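Local coordinates for probable enoyl-CoA hydratase/isomerase (Pseudomonas aeruginosa, PDB 7BOR), which binds coenzyme A and, as a member of the crotonase family, probably isomerises the double bond of enoyl-CoA substrates, at residues I5-E10 and A36-E41; L16-Q21 and R29-R34; P92-A97 and S201-S206; C114-V119 and R189-R194. All coordinates share one frame; numbering follows the deposited sequence.

In the fold
All four contacts lay a helix against the six-stranded mixed sheet of a crotonase-type domain, or a loop leading into it. Contacts 1 and 2 share helix 29-44, their centres about 10 Å apart; they are stitched together by the Arg6–Asp19 salt bridge and by Leu16, which packs on both Val7 and Ala38. Contacts 3 and 4, centres about 11 Å apart, meet along the neighbouring strands 95-99 and 116-120, where Ala97 O probably accepts a hydrogen bond from Phe118 N at 2.9 Å. Contact 2 approaches the ligand: the Arg20 side chain is about 5 Å (nearest atoms) from bound coenzyme A. Contacts 1, 3 and 4 lie away from the CoA-binding residues.

Contact 1. Residues I5-E10 and A36-E41; sequences IRVERE and AEALLE
Val7 makes the first touch between strand 5-9 and helix 29-44, its CG1 methyl facing the CB of Ala38 at 4.3 Å. This is a light apolar contact at the point where the two backbones come nearest, with the CA atoms of Val7 and Ala38 7.8 Å apart. Leu16 of the adjacent strand packs on both residues. Two positions on, Arg9 points to the same side of the strand and spans the wider distance with a chain extended from CG to NE. Its guanidinium meets a single carboxylate oxygen of Glu41: NH1 donates to OE2 at 2.8 Å in a salt bridge whose N-H...O angle is a bent 131°. Arg9 NH2 adds a weak second bond to the same Glu41 OE2 at 3.2 Å. The two flat groups are nearly parallel, 13° apart, but stepped, and OE2 is approached on its anti side, well out of the carboxylate plane. Glu41 reaches the arginine by holding CG anti to its backbone N (chi1 179°) and keeping the rest of its chain extended. Arg9 NH1 also forms a salt bridge with Asp45 just beyond the helix, so NH1 is shared by two carboxylates at this exposed margin. Strand 5-9 is an outermost strand of the sheet, paired antiparallel with strand 13-18, while helix 29-44 presents Leu39 to helix 80-90.

Contact 2. Residues L16-Q21 and R29-R34; sequences LRLDRQ and RAMYSR
NH1 of Arg20 is held by two acceptors, a salt bridge to Asp65 OD2 and a hydrogen bond to the carbonyl oxygen of Ala26, while the aliphatic part of the same side chain lies against Met31. The contact belongs to the beta-alpha-beta unit formed by strand 13-18, helix 29-44 and strand 50-54 of the crotonase fold; Arg20 sits in the connection just after the first strand. Asp65 is itself a CoA-binding residue, and the Arg20 side chain comes within about 5 Å of the bound coenzyme at the nearest atoms, consistent with a second-shell role in placing Asp65. Arg20 reaches that far because its chain is extended from CG to NE, with CG opposite the backbone N across the CA–CB bond (chi1 -175°). Met31 comes to it from the helix at about a right angle and sets its sulfur beside the arginine methylene carbon rather than the guanidinium. A bend at the last methionine torsion, chi3 79°, carries the terminal methyl toward the end of the strand. There Met31 CE meets the branch carbon CG of Leu18 at 4.4 Å, and Met31 SD lies 3.8 Å from Arg20 CD.

Contact 3. Residues P92-A97 and S201-S206; sequences PKPVIA and SAVVES
Val204 lies in front of the carbonyl oxygen of Pro92, off to one side, and each carbon of its side chain meets that one atom. Its CB is 4.1 Å from Pro92 O, and both methyls approach the oxygen from the same side at similar range, CG2 being the closer at 3.8 Å. The CG2 methyl goes on to touch the aliphatic stem of Lys93, 4.2 Å from its CG. One residue earlier in the helix, Val203 points toward segment 92-97 and sets CG1 against the ring of Pro94, across it at about a right angle. This is the tightest approach, 3.5 Å from Val203 CG1 to Pro94 CG. The methyl is brought there by a first torsion that leaves CG1 opposite the backbone N (chi1 170°). Both Val203 and Pro94 also pack on Phe195, which makes a small apolar patch beside the helix. The polar groups of Lys93 look elsewhere: NZ donates to the carbonyl oxygens of Ala42 and Val48, and the Lys93 carbonyl oxygen accepts from Lys207 NZ. In this crotonase-type domain the arrangement sets the first turns of the long helix 200-233 against the proline-containing loop that leads into strand 95-99.

Contact 4. Residues C114-V119 and R189-R194; sequences CDLVFV and RDAARR
Ala191 rests its methyl against two larger side chains of strand 116-120, with Phe118 CE2 at 3.8 Å and Leu116 CD1 at 3.9 Å from its CB. The leucine and the phenylalanine are alternate residues of the strand and therefore leave it on the same face, both with CG beside the backbone N and opposite the carbonyl carbon. From that common start they diverge. Leu116 keeps its chain extended to CD1 (chi2 169°) and meets the alanine with this one methyl. Phe118 turns its ring so that the CE2–CZ side comes up to the helix, and the Ala191 methyl approaches the ring obliquely, with CZ 4.0 Å from CB. Leu116 and Ala191 are the nearest backbone pair, their CA atoms 8.2 Å apart. In the crotonase fold to which this domain belongs, the strand lies inside the mixed sheet between strands 95-99 and 176-178, and helix 182-196 covers the face carrying Leu116 and Phe118. Ile96 of the adjoining strand reaches the same alanine and also packs on both strand residues. Earlier in the helix, His187 meets the Phe118 ring edge-to-face, while Val184 and Ala188 pack against it as well, so the ring is lodged among helix side chains and Ala176 and Leu178 of the outer strand. Just before the strand, Asp115 uses OD2 twice, accepting from the backbone N of Val95 and forming a salt bridge with Lys207 NZ.

Contact 1. Residues I5-E10 and A36-E41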
loop_
_atom_site.group_PDB
_atom_site.type_symbol
_atom_site.label_atom_id
_atom_site.label_comp_id
_atom_site.label_asym_id
_atom_site.label_seq_id
_atom_site.Cartn_x
_atom_site.Cartn_y
_atom_site.Cartn_z
ATOM N N ILE A 5 14.842 -2.704 2.424
ATOM C CA ILE A 5 13.728 -2.992 3.333
ATOM C C ILE A 5 14.307 -3.477 4.671
ATOM O O ILE A 5 14.865 -4.583 4.752
ATOM C CB ILE A 5 12.766 -4.049 2.763
ATOM C CG1 ILE A 5 12.072 -3.606 1.456
ATOM C CG2 ILE A 5 11.743 -4.463 3.830
ATOM C CD1 ILE A 5 11.393 -2.267 1.479
ATOM N N ARG A 6 14.159 -2.673 5.726
ATOM C CA ARG A 6 14.556 -3.089 7.073
ATOM C C ARG A 6 13.431 -3.851 7.764
ATOM O O ARG A 6 12.259 -3.483 7.652
ATOM C CB ARG A 6 14.946 -1.880 7.915
ATOM C CG ARG A 6 16.316 -1.341 7.599
ATOM C CD ARG A 6 16.414 0.179 7.810
ATOM N NE ARG A 6 15.962 0.617 9.133
ATOM C CZ ARG A 6 16.063 1.865 9.585
ATOM N NH1 ARG A 6 16.596 2.815 8.824
ATOM N NH2 ARG A 6 15.625 2.161 10.805
ATOM N N VAL A 7 13.794 -4.911 8.493
ATOM C CA VAL A 7 12.818 -5.777 9.157
ATOM C C VAL A 7 13.052 -5.878 10.666
ATOM O O VAL A 7 13.610 -6.866 11.154
ATOM C CB VAL A 7 12.838 -7.179 8.535
ATOM C CG1 VAL A 7 12.093 -7.211 7.239
ATOM C CG2 VAL A 7 14.292 -7.627 8.293
ATOM N N GLU A 8 12.589 -4.886 11.426
ATOM C CA GLU A 8 12.760 -4.880 12.880
ATOM C C GLU A 8 11.699 -5.755 13.550
ATOM O O GLU A 8 10.527 -5.363 13.628
ATOM C CB GLU A 8 12.677 -3.449 13.407
ATOM C CG GLU A 8 13.765 -2.513 12.888
ATOM C CD GLU A 8 15.171 -2.919 13.339
ATOM O OE1 GLU A 8 15.366 -3.186 14.552
ATOM O OE2 GLU A 8 16.077 -2.982 12.473
ATOM N N ARG A 9 12.116 -6.922 14.062
ATOM C CA ARG A 9 11.260 -7.833 14.819
ATOM C C ARG A 9 11.339 -7.459 16.306
ATOM O O ARG A 9 12.291 -7.845 17.020
ATOM C CB ARG A 9 11.709 -9.269 14.591
ATOM C CG ARG A 9 10.844 -10.159 13.724
ATOM C CD ARG A 9 11.271 -11.637 13.866
ATOM N NE ARG A 9 10.357 -12.513 13.117
ATOM C CZ ARG A 9 10.542 -12.865 11.836
ATOM N NH1 ARG A 9 9.649 -13.653 11.221
ATOM N NH2 ARG A 9 11.623 -12.424 11.158
ATOM N N GLU A 10 10.324 -6.689 16.789
ATOM C CA GLU A 10 10.207 -6.441 18.220
ATOM C C GLU A 10 9.316 -7.502 18.895
ATOM O O GLU A 10 9.041 -8.565 18.326
ATOM C CB GLU A 10 9.601 -5.065 18.484
ATOM C CG GLU A 10 10.456 -3.878 18.435
ATOM C CD GLU A 10 9.631 -2.593 18.596
ATOM O OE1 GLU A 10 9.634 -1.743 17.658
ATOM O OE2 GLU A 10 8.952 -2.422 19.654
ATOM N N ALA A 36 7.185 -9.295 0.315
ATOM C CA ALA A 36 6.310 -10.443 0.142
ATOM C C ALA A 36 6.752 -11.619 1.011
ATOM O O ALA A 36 5.918 -12.311 1.607
ATOM C CB ALA A 36 6.245 -10.855 -1.326
ATOM N N GLU A 37 8.056 -11.881 1.086
ATOM C CA GLU A 37 8.493 -13.021 1.887
ATOM C C GLU A 37 8.434 -12.696 3.378
ATOM O O GLU A 37 8.083 -13.567 4.185
ATOM C CB GLU A 37 9.899 -13.477 1.456
ATOM C CG GLU A 37 10.995 -12.420 1.488
ATOM C CD GLU A 37 12.407 -13.002 1.359
ATOM O OE1 GLU A 37 12.821 -13.796 2.242
ATOM O OE2 GLU A 37 13.104 -12.661 0.376
ATOM N N ALA A 38 8.723 -11.444 3.748
ATOM C CA ALA A 38 8.604 -11.040 5.148
ATOM C C ALA A 38 7.172 -11.221 5.653
ATOM O O ALA A 38 6.949 -11.728 6.769
ATOM C CB ALA A 38 9.055 -9.595 5.329
ATOM N N LEU A 39 6.187 -10.816 4.841
ATOM C CA LEU A 39 4.792 -11.095 5.174
ATOM C C LEU A 39 4.526 -12.603 5.275
ATOM O O LEU A 39 3.881 -13.073 6.218
ATOM C CB LEU A 39 3.864 -10.448 4.128
ATOM C CG LEU A 39 3.784 -8.913 4.077
ATOM C CD1 LEU A 39 2.869 -8.447 2.943
ATOM C CD2 LEU A 39 3.310 -8.312 5.426
ATOM N N LEU A 40 4.979 -13.381 4.290
ATOM C CA LEU A 40 4.586 -14.792 4.250
ATOM C C LEU A 40 5.237 -15.595 5.373
ATOM O O LEU A 40 4.665 -16.585 5.838
ATOM C CB LEU A 40 4.937 -15.412 2.894
ATOM C CG LEU A 40 4.006 -14.920 1.791
ATOM C CD1 LEU A 40 4.544 -15.245 0.421
ATOM C CD2 LEU A 40 2.612 -15.506 1.955
ATOM N N GLU A 41 6.423 -15.196 5.816
ATOM C CA GLU A 41 7.041 -15.851 6.960
ATOM C C GLU A 41 6.268 -15.492 8.226
ATOM O O GLU A 41 5.617 -16.355 8.836
ATOM C CB GLU A 41 8.512 -15.427 7.035
ATOM C CG GLU A 41 9.342 -15.988 8.206
ATOM C CD GLU A 41 10.773 -15.388 8.269
ATOM O OE1 GLU A 41 11.442 -15.287 7.207
ATOM O OE2 GLU A 41 11.229 -15.019 9.382
#

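Contact 2. Residues L16-Q21 and R29-R34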
loop_
_atom_site.group_PDB
_atom_site.type_symbol
_atom_site.label_atom_id
_atom_site.label_comp_id
_atom_site.label_asym_id
_atom_site.label_seq_id
_atom_site.Cartn_x
_atom_site.Cartn_y
_atom_site.Cartn_z
ATOM N N LEU A 16 8.127 -3.525 8.866
ATOM C CA LEU A 16 8.734 -3.380 7.539
ATOM C C LEU A 16 8.959 -1.892 7.265
ATOM O O LEU A 16 8.001 -1.119 7.144
ATOM C CB LEU A 16 7.860 -4.010 6.471
ATOM C CG LEU A 16 7.423 -5.447 6.744
ATOM C CD1 LEU A 16 6.512 -5.969 5.634
ATOM C CD2 LEU A 16 8.633 -6.357 6.945
ATOM N N ARG A 17 10.219 -1.488 7.171
ATOM C CA ARG A 17 10.588 -0.085 7.081
ATOM C C ARG A 17 11.273 0.145 5.735
ATOM O O ARG A 17 12.436 -0.213 5.549
ATOM C CB ARG A 17 11.488 0.314 8.259
ATOM C CG ARG A 17 12.321 1.638 8.085
ATOM C CD ARG A 17 11.815 2.819 8.945
ATOM N NE ARG A 17 12.733 3.976 9.008
ATOM C CZ ARG A 17 13.105 4.729 7.958
ATOM N NH1 ARG A 17 12.683 4.444 6.734
ATOM N NH2 ARG A 17 13.917 5.775 8.119
ATOM N N LEU A 18 10.559 0.775 4.806
ATOM C CA LEU A 18 11.122 1.186 3.524
ATOM C C LEU A 18 12.289 2.144 3.725
ATOM O O LEU A 18 12.128 3.222 4.301
ATOM C CB LEU A 18 10.012 1.849 2.695
ATOM C CG LEU A 18 9.026 0.949 1.920
ATOM C CD1 LEU A 18 8.465 -0.225 2.675
ATOM C CD2 LEU A 18 7.853 1.776 1.322
ATOM N N ASP A 19 13.471 1.773 3.238
ATOM C CA ASP A 19 14.670 2.602 3.437
ATOM C C ASP A 19 15.380 2.830 2.098
ATOM O O ASP A 19 16.392 2.187 1.800
ATOM C CB ASP A 19 15.628 1.968 4.492
ATOM C CG ASP A 19 16.525 3.023 5.200
ATOM O OD1 ASP A 19 16.489 4.229 4.842
ATOM O OD2 ASP A 19 17.257 2.628 6.139
ATOM N N ARG A 20 14.870 3.785 1.321
ATOM C CA ARG A 20 15.434 4.163 0.020
ATOM C C ARG A 20 15.148 5.656 -0.161
ATOM O O ARG A 20 14.486 6.087 -1.099
ATOM C CB ARG A 20 14.868 3.308 -1.099
ATOM C CG ARG A 20 15.496 3.541 -2.495
ATOM C CD ARG A 20 15.028 2.494 -3.487
ATOM N NE ARG A 20 15.713 2.611 -4.787
ATOM C CZ ARG A 20 15.120 2.805 -5.964
ATOM N NH1 ARG A 20 13.798 2.881 -6.054
ATOM N NH2 ARG A 20 15.850 2.906 -7.071
ATOM N N GLN A 21 15.662 6.475 0.755
ATOM C CA GLN A 21 15.204 7.855 0.868
ATOM C C GLN A 21 15.600 8.678 -0.348
ATOM O O GLN A 21 14.822 9.514 -0.812
ATOM C CB GLN A 21 15.745 8.471 2.167
ATOM C CG GLN A 21 15.412 7.648 3.449
ATOM C CD GLN A 21 13.902 7.449 3.670
ATOM O OE1 GLN A 21 13.434 6.314 3.911
ATOM N NE2 GLN A 21 13.130 8.560 3.589
ATOM N N ARG A 29 11.837 -4.209 -7.644
ATOM C CA ARG A 29 11.473 -5.629 -7.618
ATOM C C ARG A 29 12.028 -6.316 -6.371
ATOM O O ARG A 29 11.391 -7.208 -5.806
ATOM C CB ARG A 29 11.985 -6.320 -8.890
ATOM C CG ARG A 29 11.243 -5.979 -10.206
ATOM C CD ARG A 29 11.880 -6.713 -11.421
ATOM N NE ARG A 29 13.247 -6.235 -11.705
ATOM C CZ ARG A 29 13.577 -5.408 -12.705
ATOM N NH1 ARG A 29 12.646 -4.969 -13.551
ATOM N NH2 ARG A 29 14.851 -5.023 -12.875
ATOM N N ALA A 30 13.219 -5.914 -5.928
ATOM C CA ALA A 30 13.833 -6.543 -4.765
ATOM C C ALA A 30 13.162 -6.090 -3.463
ATOM O O ALA A 30 13.118 -6.845 -2.480
ATOM C CB ALA A 30 15.337 -6.230 -4.745
ATOM N N MET A 31 12.592 -4.890 -3.450
ATOM C CA MET A 31 11.842 -4.460 -2.273
ATOM C C MET A 31 10.524 -5.187 -2.187
ATOM O O MET A 31 10.162 -5.700 -1.119
ATOM C CB MET A 31 11.645 -2.956 -2.324
ATOM C CG MET A 31 12.947 -2.208 -2.057
ATOM S SD MET A 31 12.878 -0.552 -2.687
ATOM C CE MET A 31 11.924 0.232 -1.360
ATOM N N TYR A 32 9.824 -5.313 -3.317
ATOM C CA TYR A 32 8.583 -6.061 -3.315
ATOM C C TYR A 32 8.815 -7.494 -2.867
ATOM O O TYR A 32 7.969 -8.098 -2.186
ATOM C CB TYR A 32 7.982 -6.062 -4.712
ATOM C CG TYR A 32 7.349 -4.791 -5.165
ATOM C CD1 TYR A 32 6.287 -4.259 -4.465
ATOM C CD2 TYR A 32 7.742 -4.166 -6.336
ATOM C CE1 TYR A 32 5.641 -3.107 -4.895
ATOM C CE2 TYR A 32 7.104 -3.011 -6.769
ATOM C CZ TYR A 32 6.044 -2.492 -6.023
ATOM O OH TYR A 32 5.366 -1.377 -6.412
ATOM N N SER A 33 9.918 -8.093 -3.339
ATOM C CA SER A 33 10.211 -9.483 -3.013
ATOM C C SER A 33 10.507 -9.639 -1.525
ATOM O O SER A 33 9.984 -10.562 -0.890
ATOM C CB SER A 33 11.372 -9.982 -3.889
ATOM O OG SER A 33 10.921 -10.187 -5.230
ATOM N N ARG A 34 11.295 -8.721 -0.949
ATOM C CA ARG A 34 11.595 -8.793 0.479
ATOM C C ARG A 34 10.317 -8.649 1.298
ATOM O O ARG A 34 10.095 -9.405 2.253
ATOM C CB ARG A 34 12.637 -7.733 0.863
ATOM C CG ARG A 34 12.998 -7.689 2.374
ATOM C CD ARG A 34 14.321 -8.338 2.694
ATOM N NE ARG A 34 14.355 -8.921 4.039
ATOM C CZ ARG A 34 13.599 -9.953 4.426
ATOM N NH1 ARG A 34 13.679 -10.454 5.660
ATOM N NH2 ARG A 34 12.724 -10.467 3.581
#

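Contact 3. Residues P92-A97 and S201-S206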
loop_
_atom_site.group_PDB
_atom_site.type_symbol
_atom_site.label_atom_id
_atom_site.label_comp_id
_atom_site.label_asym_id
_atom_site.label_seq_id
_atom_site.Cartn_x
_atom_site.Cartn_y
_atom_site.Cartn_z
ATOM N N PRO A 92 -3.238 -12.697 7.059
ATOM C CA PRO A 92 -4.357 -12.938 7.980
ATOM C C PRO A 92 -4.267 -12.226 9.319
ATOM O O PRO A 92 -5.269 -12.226 10.045
ATOM C CB PRO A 92 -4.299 -14.463 8.182
ATOM C CG PRO A 92 -2.824 -14.753 8.089
ATOM C CD PRO A 92 -2.284 -13.828 7.032
ATOM N N LYS A 93 -3.149 -11.660 9.687
ATOM C CA LYS A 93 -3.019 -10.952 10.960
ATOM C C LYS A 93 -3.072 -9.438 10.779
ATOM O O LYS A 93 -3.052 -8.925 9.641
ATOM C CB LYS A 93 -1.715 -11.345 11.658
ATOM C CG LYS A 93 -1.542 -12.873 11.834
ATOM C CD LYS A 93 -0.178 -13.221 12.431
ATOM C CE LYS A 93 0.130 -14.698 12.286
ATOM N NZ LYS A 93 1.585 -14.946 12.569
ATOM N N PRO A 94 -3.154 -8.680 11.881
ATOM C CA PRO A 94 -3.259 -7.221 11.780
ATOM C C PRO A 94 -2.082 -6.579 11.055
ATOM O O PRO A 94 -0.913 -6.809 11.380
ATOM C CB PRO A 94 -3.355 -6.757 13.237
ATOM C CG PRO A 94 -4.007 -7.844 13.944
ATOM C CD PRO A 94 -3.512 -9.140 13.250
ATOM N N VAL A 95 -2.404 -5.725 10.086
ATOM C CA VAL A 95 -1.401 -4.931 9.397
ATOM C C VAL A 95 -1.725 -3.450 9.605
ATOM O O VAL A 95 -2.849 -3.031 9.320
ATOM C CB VAL A 95 -1.367 -5.234 7.891
ATOM C CG1 VAL A 95 -0.184 -4.569 7.321
ATOM C CG2 VAL A 95 -1.355 -6.681 7.637
ATOM N N ILE A 96 -0.725 -2.668 10.026
ATOM C CA ILE A 96 -0.855 -1.232 10.320
ATOM C C ILE A 96 0.122 -0.440 9.463
ATOM O O ILE A 96 1.319 -0.734 9.447
ATOM C CB ILE A 96 -0.614 -0.948 11.810
ATOM C CG1 ILE A 96 -1.638 -1.722 12.626
ATOM C CG2 ILE A 96 -0.675 0.506 12.130
ATOM C CD1 ILE A 96 -1.467 -1.567 14.132
ATOM N N ALA A 97 -0.379 0.598 8.795
ATOM C CA ALA A 97 0.449 1.544 8.069
ATOM C C ALA A 97 0.643 2.824 8.864
ATOM O O ALA A 97 -0.273 3.299 9.529
ATOM C CB ALA A 97 -0.166 1.924 6.719
ATOM N N SER A 201 -6.836 -15.163 18.168
ATOM C CA SER A 201 -7.718 -15.784 17.185
ATOM C C SER A 201 -9.031 -15.029 17.049
ATOM O O SER A 201 -9.692 -15.122 16.009
ATOM C CB SER A 201 -8.006 -17.248 17.545
ATOM O OG SER A 201 -8.566 -17.306 18.819
ATOM N N ALA A 202 -9.452 -14.305 18.083
ATOM C CA ALA A 202 -10.639 -13.474 17.904
ATOM C C ALA A 202 -10.340 -12.362 16.906
ATOM O O ALA A 202 -11.134 -12.100 15.998
ATOM C CB ALA A 202 -11.112 -12.920 19.252
ATOM N N VAL A 203 -9.156 -11.772 17.003
ATOM C CA VAL A 203 -8.777 -10.705 16.089
ATOM C C VAL A 203 -8.682 -11.245 14.673
ATOM O O VAL A 203 -9.273 -10.694 13.731
ATOM C CB VAL A 203 -7.445 -10.081 16.526
ATOM C CG1 VAL A 203 -6.928 -9.135 15.460
ATOM C CG2 VAL A 203 -7.597 -9.409 17.873
ATOM N N VAL A 204 -7.922 -12.339 14.510
ATOM C CA VAL A 204 -7.662 -12.926 13.203
ATOM C C VAL A 204 -8.959 -13.342 12.551
ATOM O O VAL A 204 -9.192 -13.096 11.358
ATOM C CB VAL A 204 -6.702 -14.127 13.365
ATOM C CG1 VAL A 204 -6.795 -15.085 12.178
ATOM C CG2 VAL A 204 -5.303 -13.616 13.565
ATOM N N GLU A 205 -9.823 -13.976 13.326
ATOM C CA GLU A 205 -11.097 -14.415 12.790
ATOM C C GLU A 205 -12.029 -13.257 12.507
ATOM O O GLU A 205 -12.827 -13.342 11.578
ATOM C CB GLU A 205 -11.788 -15.358 13.749
ATOM C CG GLU A 205 -12.883 -16.118 13.133
ATOM C CD GLU A 205 -12.757 -17.569 13.464
ATOM O OE1 GLU A 205 -13.041 -17.909 14.637
ATOM O OE2 GLU A 205 -12.324 -18.345 12.571
ATOM N N SER A 206 -12.003 -12.194 13.323
ATOM C CA SER A 206 -12.803 -11.028 12.968
ATOM C C SER A 206 -12.361 -10.476 11.622
ATOM O O SER A 206 -13.185 -10.093 10.785
ATOM C CB SER A 206 -12.681 -9.966 14.074
ATOM O OG SER A 206 -13.393 -10.386 15.228
#

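Contact 4. Residues C114-V119 and R189-R194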
loop_
_atom_site.group_PDB
_atom_site.type_symbol
_atom_site.label_atom_id
_atom_site.label_comp_id
_atom_site.label_asym_id
_atom_site.label_seq_id
_atom_site.Cartn_x
_atom_site.Cartn_y
_atom_site.Cartn_z
ATOM N N CYS A 114 -4.783 -2.475 4.578
ATOM C CA CYS A 114 -4.281 -2.469 5.937
ATOM C C CYS A 114 -5.462 -2.407 6.896
ATOM O O CYS A 114 -6.555 -1.938 6.555
ATOM C CB CYS A 114 -3.339 -1.302 6.136
ATOM S SG CYS A 114 -1.763 -1.370 5.197
ATOM N N ASP A 115 -5.250 -2.899 8.103
ATOM C CA ASP A 115 -6.336 -2.858 9.082
ATOM C C ASP A 115 -6.438 -1.527 9.823
ATOM O O ASP A 115 -7.535 -1.138 10.252
ATOM C CB ASP A 115 -6.146 -4.016 10.022
ATOM C CG ASP A 115 -6.107 -5.333 9.232
ATOM O OD1 ASP A 115 -7.151 -5.724 8.627
ATOM O OD2 ASP A 115 -5.005 -5.897 9.143
ATOM N N LEU A 116 -5.334 -0.842 9.997
ATOM C CA LEU A 116 -5.346 0.501 10.542
ATOM C C LEU A 116 -4.372 1.307 9.724
ATOM O O LEU A 116 -3.364 0.792 9.250
ATOM C CB LEU A 116 -5.008 0.527 12.018
ATOM C CG LEU A 116 -5.963 -0.265 12.951
ATOM C CD1 LEU A 116 -5.344 -0.374 14.379
ATOM C CD2 LEU A 116 -7.385 0.314 13.027
ATOM N N VAL A 117 -4.713 2.566 9.503
ATOM C CA VAL A 117 -3.887 3.445 8.682
ATOM C C VAL A 117 -3.759 4.764 9.419
ATOM O O VAL A 117 -4.777 5.404 9.711
ATOM C CB VAL A 117 -4.506 3.660 7.292
ATOM C CG1 VAL A 117 -3.749 4.719 6.504
ATOM C CG2 VAL A 117 -4.463 2.394 6.541
ATOM N N PHE A 118 -2.531 5.124 9.804
ATOM C CA PHE A 118 -2.243 6.418 10.419
ATOM C C PHE A 118 -1.365 7.253 9.505
ATOM O O PHE A 118 -0.391 6.752 8.944
ATOM C CB PHE A 118 -1.578 6.217 11.756
ATOM C CG PHE A 118 -2.413 5.437 12.669
ATOM C CD1 PHE A 118 -3.563 5.993 13.211
ATOM C CD2 PHE A 118 -2.128 4.123 12.908
ATOM C CE1 PHE A 118 -4.380 5.218 14.042
ATOM C CE2 PHE A 118 -2.928 3.339 13.694
ATOM C CZ PHE A 118 -4.029 3.890 14.296
ATOM N N VAL A 119 -1.694 8.537 9.392
ATOM C CA VAL A 119 -1.021 9.409 8.444
ATOM C C VAL A 119 -0.710 10.712 9.136
ATOM O O VAL A 119 -1.488 11.180 9.976
ATOM C CB VAL A 119 -1.879 9.715 7.186
ATOM C CG1 VAL A 119 -2.307 8.473 6.475
ATOM C CG2 VAL A 119 -3.159 10.521 7.560
ATOM N N ARG A 189 2.524 2.390 16.642
ATOM C CA ARG A 189 3.069 1.357 17.524
ATOM C C ARG A 189 2.146 1.103 18.714
ATOM O O ARG A 189 1.996 -0.042 19.155
ATOM C CB ARG A 189 4.470 1.744 17.999
ATOM C CG ARG A 189 5.575 1.648 16.923
ATOM C CD ARG A 189 6.953 1.881 17.536
ATOM N NE ARG A 189 7.591 3.124 17.063
ATOM C CZ ARG A 189 7.945 4.168 17.824
ATOM N NH1 ARG A 189 8.520 5.207 17.240
ATOM N NH2 ARG A 189 7.748 4.194 19.150
ATOM N N ASP A 190 1.476 2.143 19.213
ATOM C CA ASP A 190 0.546 1.956 20.335
ATOM C C ASP A 190 -0.672 1.158 19.916
ATOM O O ASP A 190 -1.136 0.284 20.655
ATOM C CB ASP A 190 0.121 3.314 20.901
ATOM C CG ASP A 190 1.229 3.968 21.717
ATOM O OD1 ASP A 190 2.074 3.244 22.255
ATOM O OD2 ASP A 190 1.258 5.183 21.833
ATOM N N ALA A 191 -1.183 1.420 18.714
ATOM C CA ALA A 191 -2.253 0.591 18.183
ATOM C C ALA A 191 -1.827 -0.859 18.104
ATOM O O ALA A 191 -2.610 -1.749 18.437
ATOM C CB ALA A 191 -2.685 1.107 16.806
ATOM N N ALA A 192 -0.600 -1.129 17.621
ATOM C CA ALA A 192 -0.107 -2.506 17.592
ATOM C C ALA A 192 -0.122 -3.099 18.991
ATOM O O ALA A 192 -0.560 -4.234 19.188
ATOM C CB ALA A 192 1.302 -2.569 16.997
ATOM N N ARG A 193 0.315 -2.318 19.986
ATOM C CA ARG A 193 0.327 -2.797 21.365
ATOM C C ARG A 193 -1.081 -3.095 21.870
ATOM O O ARG A 193 -1.271 -4.005 22.684
ATOM C CB ARG A 193 1.049 -1.763 22.249
ATOM C CG ARG A 193 2.524 -1.531 21.898
ATOM C CD ARG A 193 3.254 -0.484 22.820
ATOM N NE ARG A 193 4.601 -0.118 22.341
ATOM C CZ ARG A 193 4.963 1.099 21.898
ATOM N NH1 ARG A 193 6.220 1.338 21.486
ATOM N NH2 ARG A 193 4.092 2.100 21.864
ATOM N N ARG A 194 -2.096 -2.395 21.364
ATOM C CA ARG A 194 -3.460 -2.711 21.773
ATOM C C ARG A 194 -3.858 -4.091 21.277
ATOM O O ARG A 194 -4.554 -4.835 21.988
ATOM C CB ARG A 194 -4.446 -1.662 21.255
ATOM C CG ARG A 194 -4.183 -0.240 21.713
ATOM C CD ARG A 194 -5.266 0.727 21.142
ATOM N NE ARG A 194 -6.632 0.251 21.412
ATOM C CZ ARG A 194 -7.736 0.969 21.190
ATOM N NH1 ARG A 194 -7.626 2.190 20.681
ATOM N NH2 ARG A 194 -8.945 0.474 21.469
#